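Local coordinates for protein type II restriction enzyme AgeI (Thalassobius gelatinovorus, PDB 5DWA) that recognises the double-stranded DNA sequence 5'-ACCGGT-3' and cleaves it after the first adenine, giving fragments with terminal 5'-phosphates, at residues 171-176 with 221-226; 177-182 with 232-237; 198-203 with 212-217. All coordinates share one frame; numbering follows the deposited sequence. Where two conformers were deposited one is given.

Interaction 1 (171-176 with 221-226). With nucleotides of chain D; nucleotides of chain C.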
loop_
_atom_site.group_PDB
_atom_site.type_symbol
_atom_site.label_atom_id
_atom_site.label_comp_id
_atom_site.label_asym_id
_atom_site.label_seq_id
_atom_site.Cartn_x
_atom_site.Cartn_y
_atom_site.Cartn_z
ATOM N N LEU A 171 8.647 4.797 -3.366
ATOM C CA LEU A 171 8.911 3.447 -2.882
ATOM C C LEU A 171 8.138 3.113 -1.610
ATOM O O LEU A 171 7.505 2.056 -1.540
ATOM C CB LEU A 171 10.411 3.260 -2.658
ATOM C CG LEU A 171 11.278 3.419 -3.908
ATOM C CD1 LEU A 171 12.746 3.147 -3.586
ATOM C CD2 LEU A 171 10.788 2.500 -5.042
ATOM N N ALA A 172 8.175 4.022 -0.627
ATOM C CA ALA A 172 7.606 3.776 0.708
ATOM C C ALA A 172 7.930 2.350 1.128
ATOM O O ALA A 172 9.073 1.927 0.993
ATOM C CB ALA A 172 6.099 4.032 0.730
ATOM N N GLU A 173 6.956 1.594 1.618
ATOM C CA GLU A 173 7.212 0.164 1.788
ATOM C C GLU A 173 6.467 -0.617 0.723
ATOM O O GLU A 173 6.446 -1.848 0.727
ATOM C CB GLU A 173 6.812 -0.320 3.182
ATOM C CG GLU A 173 7.808 0.052 4.274
ATOM C CD GLU A 173 9.217 -0.444 3.997
ATOM O OE1 GLU A 173 9.392 -1.485 3.320
ATOM O OE2 GLU A 173 10.162 0.221 4.459
ATOM N N ARG A 174 5.868 0.115 -0.204
ATOM C CA ARG A 174 5.112 -0.504 -1.278
ATOM C C ARG A 174 6.025 -1.247 -2.249
ATOM O O ARG A 174 5.580 -2.151 -2.949
ATOM C CB ARG A 174 4.288 0.556 -2.001
ATOM C CG ARG A 174 3.046 0.951 -1.225
ATOM C CD ARG A 174 2.309 2.090 -1.888
ATOM N NE ARG A 174 2.953 3.371 -1.636
ATOM C CZ ARG A 174 3.792 3.975 -2.468
ATOM N NH1 ARG A 174 4.071 3.441 -3.657
ATOM N NH2 ARG A 174 4.339 5.133 -2.125
ATOM N N VAL A 175 7.308 -0.909 -2.260
ATOM C CA VAL A 175 8.237 -1.606 -3.135
ATOM C C VAL A 175 8.399 -3.062 -2.669
ATOM O O VAL A 175 8.759 -3.942 -3.454
ATOM C CB VAL A 175 9.601 -0.872 -3.209
ATOM C CG1 VAL A 175 10.291 -0.866 -1.850
ATOM C CG2 VAL A 175 10.503 -1.512 -4.272
ATOM N N SER A 176 8.116 -3.318 -1.393
ATOM C CA SER A 176 8.142 -4.683 -0.882
ATOM C C SER A 176 7.108 -5.561 -1.588
ATOM O O SER A 176 7.288 -6.779 -1.684
ATOM C CB SER A 176 7.909 -4.695 0.631
ATOM O OG SER A 176 8.870 -3.894 1.292
ATOM N N PRO A 221 22.336 3.228 4.548
ATOM C CA PRO A 221 21.245 2.762 3.686
ATOM C C PRO A 221 19.887 2.759 4.366
ATOM O O PRO A 221 19.782 2.609 5.580
ATOM C CB PRO A 221 21.672 1.335 3.331
ATOM C CG PRO A 221 22.492 0.903 4.503
ATOM C CD PRO A 221 23.234 2.130 4.950
ATOM N N SER A 222 18.843 2.949 3.567
ATOM C CA SER A 222 17.492 2.682 4.024
ATOM C C SER A 222 17.230 1.202 3.799
ATOM O O SER A 222 18.029 0.527 3.146
ATOM C CB SER A 222 16.483 3.521 3.260
ATOM O OG SER A 222 16.442 3.091 1.908
ATOM N N ASP A 223 16.122 0.688 4.314
ATOM C CA ASP A 223 15.846 -0.731 4.128
ATOM C C ASP A 223 15.631 -1.034 2.648
ATOM O O ASP A 223 15.926 -2.132 2.185
ATOM C CB ASP A 223 14.648 -1.173 4.971
ATOM C CG ASP A 223 13.368 -0.471 4.593
ATOM O OD1 ASP A 223 13.417 0.535 3.858
ATOM O OD2 ASP A 223 12.308 -0.931 5.059
ATOM N N LYS A 224 15.155 -0.040 1.906
ATOM C CA LYS A 224 14.954 -0.193 0.475
ATOM C C LYS A 224 16.268 -0.360 -0.276
ATOM O O LYS A 224 16.351 -1.158 -1.207
ATOM C CB LYS A 224 14.166 0.994 -0.067
ATOM C CG LYS A 224 12.685 0.893 0.239
ATOM C CD LYS A 224 12.060 2.236 0.392
ATOM C CE LYS A 224 12.401 2.829 1.734
ATOM N NZ LYS A 224 11.458 2.389 2.793
ATOM N N ARG A 225 17.301 0.381 0.115
ATOM C CA ARG A 225 18.593 0.216 -0.537
ATOM C C ARG A 225 19.149 -1.172 -0.228
ATOM O O ARG A 225 19.796 -1.792 -1.071
ATOM C CB ARG A 225 19.588 1.292 -0.106
ATOM C CG ARG A 225 20.934 1.171 -0.812
ATOM C CD ARG A 225 21.868 2.319 -0.476
ATOM N NE ARG A 225 21.377 3.590 -0.994
ATOM C CZ ARG A 225 21.728 4.106 -2.168
ATOM N NH1 ARG A 225 22.573 3.457 -2.963
ATOM N NH2 ARG A 225 21.223 5.268 -2.552
ATOM N N ASN A 226 18.876 -1.658 0.979
ATOM C CA ASN A 226 19.295 -2.999 1.372
ATOM C C ASN A 226 18.620 -4.081 0.522
ATOM O O ASN A 226 19.238 -5.093 0.216
ATOM C CB ASN A 226 19.009 -3.243 2.862
ATOM C CG ASN A 226 19.937 -2.459 3.780
ATOM O OD1 ASN A 226 21.064 -2.132 3.408
ATOM N ND2 ASN A 226 19.468 -2.166 4.987
ATOM P P DG D 3 13.326 3.204 6.172
ATOM O OP1 DG D 3 14.555 2.378 6.232
ATOM O OP2 DG D 3 12.988 3.938 4.939
ATOM O "O5'" DG D 3 12.069 2.300 6.581
ATOM C "C5'" DG D 3 12.102 1.593 7.809
ATOM C "C4'" DG D 3 10.733 1.523 8.474
ATOM O "O4'" DG D 3 10.254 2.851 8.823
ATOM C "C3'" DG D 3 9.619 0.882 7.659
ATOM O "O3'" DG D 3 8.769 0.177 8.574
ATOM C "C2'" DG D 3 8.913 2.101 7.054
ATOM C "C1'" DG D 3 8.985 3.072 8.226
ATOM N N9 DG D 3 8.917 4.490 7.869
ATOM C C8 DG D 3 9.668 5.146 6.924
ATOM N N7 DG D 3 9.424 6.429 6.867
ATOM C C5 DG D 3 8.478 6.643 7.868
ATOM C C6 DG D 3 7.843 7.839 8.294
ATOM O O6 DG D 3 7.991 8.982 7.862
ATOM N N1 DG D 3 6.950 7.608 9.330
ATOM C C2 DG D 3 6.704 6.385 9.897
ATOM N N2 DG D 3 5.805 6.363 10.890
ATOM N N3 DG D 3 7.294 5.257 9.510
ATOM C C4 DG D 3 8.169 5.466 8.503
ATOM P P DC C 6 2.110 3.708 -7.198
ATOM O OP1 DC C 6 3.116 4.163 -8.144
ATOM O OP2 DC C 6 2.344 2.597 -6.260
ATOM O "O5'" DC C 6 1.707 4.986 -6.332
ATOM C "C5'" DC C 6 1.284 6.148 -6.981
ATOM C "C4'" DC C 6 0.820 7.151 -5.952
ATOM O "O4'" DC C 6 -0.249 6.585 -5.166
ATOM C "C3'" DC C 6 1.879 7.618 -4.968
ATOM O "O3'" DC C 6 1.689 8.987 -4.760
ATOM C "C2'" DC C 6 1.570 6.813 -3.698
ATOM C "C1'" DC C 6 0.059 6.651 -3.784
ATOM N N1 DC C 6 -0.449 5.401 -3.186
ATOM C C2 DC C 6 -1.433 5.434 -2.192
ATOM O O2 DC C 6 -1.842 6.521 -1.767
ATOM N N3 DC C 6 -1.897 4.261 -1.697
ATOM C C4 DC C 6 -1.445 3.108 -2.181
ATOM N N4 DC C 6 -1.928 1.979 -1.657
ATOM C C5 DC C 6 -0.473 3.057 -3.213
ATOM C C6 DC C 6 -0.011 4.211 -3.687
ATOM P P DA D 4 8.005 -1.169 8.161
ATOM O OP1 DA D 4 7.862 -1.944 9.421
ATOM O OP2 DA D 4 8.661 -1.777 6.983
ATOM O "O5'" DA D 4 6.560 -0.656 7.711
ATOM C "C5'" DA D 4 5.603 -0.340 8.697
ATOM C "C4'" DA D 4 4.422 0.385 8.097
ATOM O "O4'" DA D 4 4.766 1.764 7.847
ATOM C "C3'" DA D 4 3.918 -0.164 6.759
ATOM O "O3'" DA D 4 2.530 -0.140 6.774
ATOM C "C2'" DA D 4 4.433 0.861 5.757
ATOM C "C1'" DA D 4 4.251 2.108 6.592
ATOM N N9 DA D 4 4.945 3.273 6.100
ATOM C C8 DA D 4 5.905 3.327 5.132
ATOM N N7 DA D 4 6.352 4.535 4.902
ATOM C C5 DA D 4 5.625 5.325 5.788
ATOM C C6 DA D 4 5.609 6.709 6.040
ATOM N N6 DA D 4 6.391 7.583 5.407
ATOM N N1 DA D 4 4.763 7.158 6.986
ATOM C C2 DA D 4 3.979 6.287 7.624
ATOM N N3 DA D 4 3.903 4.970 7.472
ATOM C C4 DA D 4 4.759 4.554 6.529
#
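Glu-173 and Asp-223 meet tip to tip, acid against acid, with Glu-173 OE2 only 2.5 Å from Asp-223 OD2. The two carboxylate planes are turned 70° from each other. Lys-224 brings a positive charge to the pair. Its NZ lies 2.9 Å from Asp-223 OD1, in a salt bridge that uses the syn lone pair of that oxygen. A second salt bridge, weak as a hydrogen bond, runs from NZ to Glu-173 OE2. NZ also donates to Ala-172 O at 3.0 Å, from 51° above the carbonyl plane. The bend at chi4 (-86°) sets NZ among these oxygens. This network sits at the start of helix 223-230, with Ser-222 as N-cap, in a nuclease of the PD-(D/E)XK class. It borders DNA. Asp-223 N donates to OP1 of DG3 of chain D at 3.0 Å, and Lys-224 NZ donates to OP2 of the same phosphate at 3.1 Å. An alanine in place of Lys-224 would probably leave the two carboxylates without their shared counter-charge and the phosphate with a weaker grip. The lysine's aliphatic part is packed too: Leu-171 CB touches Lys-224 CD at 3.6 Å, and Val-175 CG1 meets Lys-224 CG at the same distance. Beside this, Arg-174 lays one face of its guanidinium near the sugar of DC6 of chain C and hydrogen-bonds a guanine N7 through NH2.

Interaction 2 (177-182 with 232-237)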
loop_
_atom_site.group_PDB
_atom_site.type_symbol
_atom_site.label_atom_id
_atom_site.label_comp_id
_atom_site.label_asym_id
_atom_site.label_seq_id
_atom_site.Cartn_x
_atom_site.Cartn_y
_atom_site.Cartn_z
ATOM N N ASP A 177 6.044 -4.936 -2.094
ATOM C CA ASP A 177 5.019 -5.643 -2.876
ATOM C C ASP A 177 5.625 -6.282 -4.119
ATOM O O ASP A 177 5.144 -7.308 -4.599
ATOM C CB ASP A 177 3.883 -4.709 -3.333
ATOM C CG ASP A 177 3.127 -4.071 -2.187
ATOM O OD1 ASP A 177 3.430 -4.361 -1.011
ATOM O OD2 ASP A 177 2.212 -3.266 -2.476
ATOM N N ASP A 178 6.661 -5.643 -4.657
ATOM C CA ASP A 178 7.297 -6.096 -5.895
ATOM C C ASP A 178 8.334 -7.180 -5.685
ATOM O O ASP A 178 8.703 -7.865 -6.623
ATOM C CB ASP A 178 7.982 -4.930 -6.602
ATOM C CG ASP A 178 7.007 -3.876 -7.063
ATOM O OD1 ASP A 178 6.569 -3.956 -8.235
ATOM O OD2 ASP A 178 6.688 -2.978 -6.253
ATOM N N ILE A 179 8.829 -7.330 -4.463
ATOM C CA ILE A 179 9.956 -8.229 -4.245
ATOM C C ILE A 179 9.639 -9.703 -4.556
ATOM O O ILE A 179 10.415 -10.355 -5.247
ATOM C CB ILE A 179 10.490 -8.090 -2.805
ATOM C CG1 ILE A 179 11.169 -6.733 -2.649
ATOM C CG2 ILE A 179 11.468 -9.203 -2.477
ATOM C CD1 ILE A 179 11.537 -6.400 -1.206
ATOM N N PRO A 180 8.490 -10.230 -4.090
ATOM C CA PRO A 180 8.269 -11.637 -4.456
ATOM C C PRO A 180 8.127 -11.842 -5.966
ATOM O O PRO A 180 8.703 -12.786 -6.490
ATOM C CB PRO A 180 6.971 -11.990 -3.718
ATOM C CG PRO A 180 6.939 -11.040 -2.553
ATOM C CD PRO A 180 7.493 -9.760 -3.109
ATOM N N ALA A 181 7.400 -10.964 -6.652
ATOM C CA ALA A 181 7.301 -11.050 -8.108
ATOM C C ALA A 181 8.681 -10.981 -8.743
ATOM O O ALA A 181 8.995 -11.740 -9.656
ATOM C CB ALA A 181 6.414 -9.938 -8.654
ATOM N N SER A 182 9.508 -10.068 -8.252
ATOM C CA SER A 182 10.821 -9.856 -8.833
ATOM C C SER A 182 11.708 -11.082 -8.671
ATOM O O SER A 182 12.400 -11.480 -9.606
ATOM C CB SER A 182 11.488 -8.632 -8.207
ATOM O OG SER A 182 12.719 -8.363 -8.849
ATOM N N GLY A 232 19.696 -8.232 -3.274
ATOM C CA GLY A 232 19.646 -8.425 -4.716
ATOM C C GLY A 232 18.258 -8.743 -5.240
ATOM O O GLY A 232 18.094 -9.603 -6.111
ATOM N N ASP A 233 17.258 -8.035 -4.723
ATOM C CA ASP A 233 15.862 -8.339 -5.033
ATOM C C ASP A 233 15.427 -7.895 -6.436
ATOM O O ASP A 233 14.337 -8.251 -6.871
ATOM C CB ASP A 233 14.940 -7.697 -3.993
ATOM C CG ASP A 233 14.994 -8.398 -2.649
ATOM O OD1 ASP A 233 15.323 -9.604 -2.619
ATOM O OD2 ASP A 233 14.695 -7.744 -1.625
ATOM N N PHE A 234 16.266 -7.121 -7.125
ATOM C CA PHE A 234 15.988 -6.649 -8.491
ATOM C C PHE A 234 17.243 -6.755 -9.348
ATOM O O PHE A 234 18.358 -6.721 -8.829
ATOM C CB PHE A 234 15.484 -5.190 -8.494
ATOM C CG PHE A 234 14.220 -4.990 -7.726
ATOM C CD1 PHE A 234 12.988 -5.155 -8.336
ATOM C CD2 PHE A 234 14.259 -4.658 -6.381
ATOM C CE1 PHE A 234 11.817 -4.991 -7.619
ATOM C CE2 PHE A 234 13.096 -4.488 -5.658
ATOM C CZ PHE A 234 11.869 -4.650 -6.278
ATOM N N SER A 235 17.062 -6.880 -10.661
ATOM C CA SER A 235 18.195 -6.981 -11.578
ATOM C C SER A 235 19.025 -5.710 -11.535
ATOM O O SER A 235 20.255 -5.743 -11.617
ATOM C CB SER A 235 17.721 -7.242 -13.009
ATOM O OG SER A 235 16.984 -8.444 -13.091
ATOM N N ALA A 236 18.321 -4.589 -11.421
ATOM C CA ALA A 236 18.925 -3.265 -11.380
ATOM C C ALA A 236 17.852 -2.270 -10.995
ATOM O O ALA A 236 16.668 -2.553 -11.131
ATOM C CB ALA A 236 19.528 -2.894 -12.713
ATOM N N CYS A 237 18.277 -1.118 -10.491
ATOM C CA CYS A 237 17.355 -0.049 -10.145
ATOM C C CYS A 237 17.786 1.228 -10.840
ATOM O O CYS A 237 18.970 1.588 -10.833
ATOM C CB CYS A 237 17.307 0.150 -8.625
ATOM S SG CYS A 237 16.352 1.601 -8.066
#
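Ser-182 and Asp-233 make the one hydrogen bond between 177-182 and 232-237. Ser-182 OG donates to Asp-233 O over a short 2.6 Å and lies in the carbonyl plane, with a C=O...O angle of 148°. OG stands anti to the backbone N (chi1 -175°), which points it at this carbonyl. It also bonds Ser-192 OG. The acid ends are held by other residues. Asp-178 OD1 is hydrogen-bonded to His-166, and its OD2 forms a salt bridge with Lys-168. Asp-233 OD1 forms a salt bridge with Arg-183. Helix 178-187 is the connection of a beta-alpha-beta crossover between the parallel strands 159-168 and 191-196. Strand 236-239 lies next to 191-196 in the same sheet, so the contact ties the crossover helix to the segment that leads into the next strand. The rest is van der Waals packing. Asp-178 CB lies in the plane of the Phe-234 ring, at its edge, 3.9 Å from CZ. Ile-179 CG1 comes to 4.2 Å from Phe-234 CE2, on an oblique approach. Ser-182 OG is also oblique to the ring, 3.3 Å from Phe-234 CD1. Ile-179 lies across the Asp-233 side chain, with its CG2 3.6 Å from Asp-233 CG and its CD1 3.5 Å from Asp-233 OD2. His-166 meets the Phe-234 ring edge-to-face, and Ile-179 also packs on Val-136 of the second subunit.

Interaction 3 (198-203 with 212-217). With nucleotides of chain C; nucleotides of chain D.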
loop_
_atom_site.group_PDB
_atom_site.type_symbol
_atom_site.label_atom_id
_atom_site.label_comp_id
_atom_site.label_asym_id
_atom_site.label_seq_id
_atom_site.Cartn_x
_atom_site.Cartn_y
_atom_site.Cartn_z
ATOM N N ASP A 198 11.608 7.848 -7.283
ATOM C CA ASP A 198 12.092 7.960 -5.898
ATOM C C ASP A 198 11.596 9.260 -5.268
ATOM O O ASP A 198 12.381 10.046 -4.735
ATOM C CB ASP A 198 13.625 7.879 -5.848
ATOM C CG ASP A 198 14.172 7.724 -4.418
ATOM O OD1 ASP A 198 13.416 7.306 -3.514
ATOM O OD2 ASP A 198 15.371 8.005 -4.210
ATOM N N VAL A 199 10.294 9.495 -5.373
ATOM C CA VAL A 199 9.689 10.685 -4.786
ATOM C C VAL A 199 9.474 10.518 -3.289
ATOM O O VAL A 199 8.817 9.569 -2.851
ATOM C CB VAL A 199 8.333 11.017 -5.434
ATOM C CG1 VAL A 199 7.607 12.124 -4.637
ATOM C CG2 VAL A 199 8.514 11.436 -6.880
ATOM N N LYS A 200 10.031 11.440 -2.509
ATOM C CA LYS A 200 9.641 11.613 -1.111
ATOM C C LYS A 200 10.155 12.936 -0.601
ATOM O O LYS A 200 11.365 13.154 -0.515
ATOM C CB LYS A 200 10.160 10.497 -0.201
ATOM C CG LYS A 200 9.772 10.662 1.283
ATOM C CD LYS A 200 8.253 10.645 1.495
ATOM C CE LYS A 200 7.903 10.658 2.990
ATOM N NZ LYS A 200 6.425 10.579 3.229
ATOM N N SER A 201 9.233 13.824 -0.264
ATOM C CA SER A 201 9.583 15.041 0.456
ATOM C C SER A 201 8.709 15.116 1.689
ATOM O O SER A 201 7.576 14.639 1.684
ATOM C CB SER A 201 9.402 16.285 -0.413
ATOM O OG SER A 201 8.048 16.697 -0.436
ATOM N N PHE A 202 9.238 15.716 2.749
ATOM C CA PHE A 202 8.489 15.868 3.973
ATOM C C PHE A 202 7.983 17.303 3.986
ATOM O O PHE A 202 8.777 18.241 4.017
ATOM C CB PHE A 202 9.353 15.545 5.192
ATOM C CG PHE A 202 9.712 14.093 5.303
ATOM C CD1 PHE A 202 8.969 13.246 6.107
ATOM C CD2 PHE A 202 10.779 13.564 4.592
ATOM C CE1 PHE A 202 9.294 11.904 6.221
ATOM C CE2 PHE A 202 11.108 12.222 4.700
ATOM C CZ PHE A 202 10.367 11.394 5.514
ATOM N N PRO A 203 6.661 17.482 3.888
ATOM C CA PRO A 203 6.147 18.848 3.890
ATOM C C PRO A 203 6.139 19.396 5.308
ATOM O O PRO A 203 6.056 18.613 6.261
ATOM C CB PRO A 203 4.727 18.689 3.345
ATOM C CG PRO A 203 4.318 17.322 3.802
ATOM C CD PRO A 203 5.585 16.485 3.723
ATOM N N ARG A 212 14.216 14.290 -1.245
ATOM C CA ARG A 212 15.445 13.526 -1.099
ATOM C C ARG A 212 15.265 12.046 -1.413
ATOM O O ARG A 212 16.241 11.308 -1.498
ATOM C CB ARG A 212 16.000 13.690 0.320
ATOM C CG ARG A 212 16.346 15.127 0.642
ATOM C CD ARG A 212 17.055 15.253 1.974
ATOM N NE ARG A 212 17.468 16.637 2.183
ATOM C CZ ARG A 212 16.687 17.574 2.713
ATOM N NH1 ARG A 212 15.461 17.272 3.117
ATOM N NH2 ARG A 212 17.135 18.816 2.849
ATOM N N GLY A 213 14.020 11.606 -1.572
ATOM C CA GLY A 213 13.781 10.195 -1.840
ATOM C C GLY A 213 13.965 9.301 -0.622
ATOM O O GLY A 213 14.134 9.784 0.499
ATOM N N GLU A 214 13.957 7.991 -0.846
ATOM C CA GLU A 214 13.901 7.026 0.246
ATOM C C GLU A 214 14.957 5.930 0.150
ATOM O O GLU A 214 14.795 4.862 0.738
ATOM C CB GLU A 214 12.507 6.391 0.300
ATOM C CG GLU A 214 11.410 7.395 0.589
ATOM C CD GLU A 214 10.013 6.808 0.548
ATOM O OE1 GLU A 214 9.424 6.730 -0.552
ATOM O OE2 GLU A 214 9.495 6.446 1.625
ATOM N N LEU A 215 16.035 6.194 -0.577
ATOM C CA LEU A 215 17.060 5.183 -0.782
ATOM C C LEU A 215 18.325 5.392 0.054
ATOM O O LEU A 215 19.243 4.582 -0.014
ATOM C CB LEU A 215 17.417 5.097 -2.271
ATOM C CG LEU A 215 16.368 4.345 -3.093
ATOM C CD1 LEU A 215 16.526 4.584 -4.595
ATOM C CD2 LEU A 215 16.456 2.847 -2.773
ATOM N N GLY A 216 18.374 6.456 0.851
ATOM C CA GLY A 216 19.526 6.675 1.714
ATOM C C GLY A 216 20.829 6.750 0.939
ATOM O O GLY A 216 20.854 7.196 -0.204
ATOM N N THR A 217 21.916 6.303 1.560
ATOM C CA THR A 217 23.226 6.311 0.926
ATOM C C THR A 217 23.872 4.947 1.123
ATOM O O THR A 217 23.421 4.183 1.968
ATOM C CB THR A 217 24.136 7.397 1.525
ATOM O OG1 THR A 217 24.385 7.085 2.901
ATOM C CG2 THR A 217 23.486 8.778 1.420
ATOM P P DT C 9 -0.017 16.373 6.743
ATOM O OP1 DT C 9 -1.217 17.145 7.113
ATOM O OP2 DT C 9 1.307 17.035 6.652
ATOM O "O5'" DT C 9 0.086 15.136 7.731
ATOM C "C5'" DT C 9 -0.988 14.239 7.826
ATOM C "C4'" DT C 9 -0.558 13.002 8.568
ATOM O "O4'" DT C 9 0.510 12.368 7.857
ATOM C "C3'" DT C 9 -0.022 13.240 9.980
ATOM O "O3'" DT C 9 -0.942 12.683 10.892
ATOM C "C2'" DT C 9 1.353 12.520 9.997
ATOM C "C1'" DT C 9 1.260 11.629 8.774
ATOM N N1 DT C 9 2.535 11.312 8.099
ATOM C C2 DT C 9 2.923 10.004 8.000
ATOM O O2 DT C 9 2.309 9.089 8.519
ATOM N N3 DT C 9 4.068 9.805 7.282
ATOM C C4 DT C 9 4.832 10.765 6.643
ATOM O O4 DT C 9 5.845 10.486 6.012
ATOM C C5 DT C 9 4.360 12.119 6.774
ATOM C C7 DT C 9 5.113 13.249 6.135
ATOM C C6 DT C 9 3.237 12.322 7.472
ATOM P P DG C 8 2.620 14.394 0.501
ATOM O OP1 DG C 8 2.140 15.285 -0.585
ATOM O OP2 DG C 8 4.077 14.209 0.686
ATOM O "O5'" DG C 8 1.963 14.913 1.844
ATOM C "C5'" DG C 8 0.548 15.083 1.880
ATOM C "C4'" DG C 8 -0.014 14.686 3.230
ATOM O "O4'" DG C 8 0.117 13.253 3.427
ATOM C "C3'" DG C 8 0.655 15.342 4.414
ATOM O "O3'" DG C 8 -0.361 15.669 5.342
ATOM C "C2'" DG C 8 1.627 14.254 4.927
ATOM C "C1'" DG C 8 0.880 12.977 4.605
ATOM N N9 DG C 8 1.722 11.832 4.276
ATOM C C8 DG C 8 2.821 11.815 3.452
ATOM N N7 DG C 8 3.328 10.610 3.288
ATOM C C5 DG C 8 2.472 9.789 4.007
ATOM C C6 DG C 8 2.505 8.395 4.202
ATOM O O6 DG C 8 3.300 7.584 3.724
ATOM N N1 DG C 8 1.466 7.955 5.018
ATOM C C2 DG C 8 0.506 8.765 5.581
ATOM N N2 DG C 8 -0.436 8.163 6.344
ATOM N N3 DG C 8 0.472 10.077 5.406
ATOM C C4 DG C 8 1.482 10.517 4.619
ATOM P P DC D 2 16.277 9.143 9.305
ATOM O OP1 DC D 2 17.683 8.671 9.334
ATOM O OP2 DC D 2 15.913 10.379 8.578
ATOM O "O5'" DC D 2 15.380 7.935 8.754
ATOM C "C5'" DC D 2 15.773 6.590 8.983
ATOM C "C4'" DC D 2 14.599 5.646 8.817
ATOM O "O4'" DC D 2 13.427 6.199 9.467
ATOM C "C3'" DC D 2 14.149 5.384 7.388
ATOM O "O3'" DC D 2 13.399 4.211 7.417
ATOM C "C2'" DC D 2 13.232 6.579 7.157
ATOM C "C1'" DC D 2 12.474 6.560 8.478
ATOM N N1 DC D 2 11.850 7.854 8.880
ATOM C C2 DC D 2 10.891 7.843 9.892
ATOM O O2 DC D 2 10.597 6.762 10.419
ATOM N N3 DC D 2 10.320 9.012 10.275
ATOM C C4 DC D 2 10.673 10.151 9.681
ATOM N N4 DC D 2 10.077 11.279 10.092
ATOM C C5 DC D 2 11.653 10.186 8.641
ATOM C C6 DC D 2 12.211 9.023 8.273
HETATM O O HOH W 1 16.896 8.629 -2.122
HETATM O O HOH W 2 10.753 6.969 -3.008
#
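Arg-212 is joined to Asp-198 through a water. Water 1 donates to Arg-212 O at 2.8 Å and to Asp-198 OD2 at 2.7 Å, and accepts from Leu-215 N. Next comes Gly-213, whose N donates at 3.3 Å in the carbonyl plane, on a lone pair of Lys-200 O. Gly-213 has positive phi, and a CB there would clash with Asp-198 OD2. Glu-214 N donates to Asp-198 OD1 at 2.8 Å with an N-H...O angle of 158°. The donor comes on the syn side, tilted 23° from the carboxylate plane. In the conformer given, the Glu-214 side chain crosses that of Lys-200, its CG 3.4 Å from Lys-200 CB, and its OE1 is held by Ala-172 N. Lys-200 bends at chi2 (62°), which turns CD aside. Beyond it the chain is extended, with CE on one face of the Phe-202 ring, offset toward its rim. Leu-215 then sets CD1 3.6 Å from Asp-198 OD2, an oxygen that also bonds Thr-244. One carboxylate, that of Asp-198, thus ties loops 198-203 and 212-217 together. Lys-200 NZ donates to O4 of DT9 of chain C at 2.8 Å and lies 3.1 Å from N7 of DG8 of chain C. These contacts with major-groove acceptors of neighbouring G and T bases are consistent with a part in sequence recognition, seen here in a pre-specific complex.

All three contacts lie between residues 171 and 237. Interactions 1 and 2 alternate along the chain; interaction 3 is nested inside the loops of both. Interaction 1 lies between the others and touches both, its centre 11 Å from each. Its Val-175 packs on Phe-234 of interaction 2. Its helix 223-230 is followed in the chain by strand 236-239. Ser-222 and Arg-225 probably bond the Glu-214 and Leu-215 carbonyls of interaction 3. Interactions 2 and 3 do not touch, and their centres are 19 Å apart. The DNA-facing loops are thereby tied to the mixed sheet of the nuclease fold.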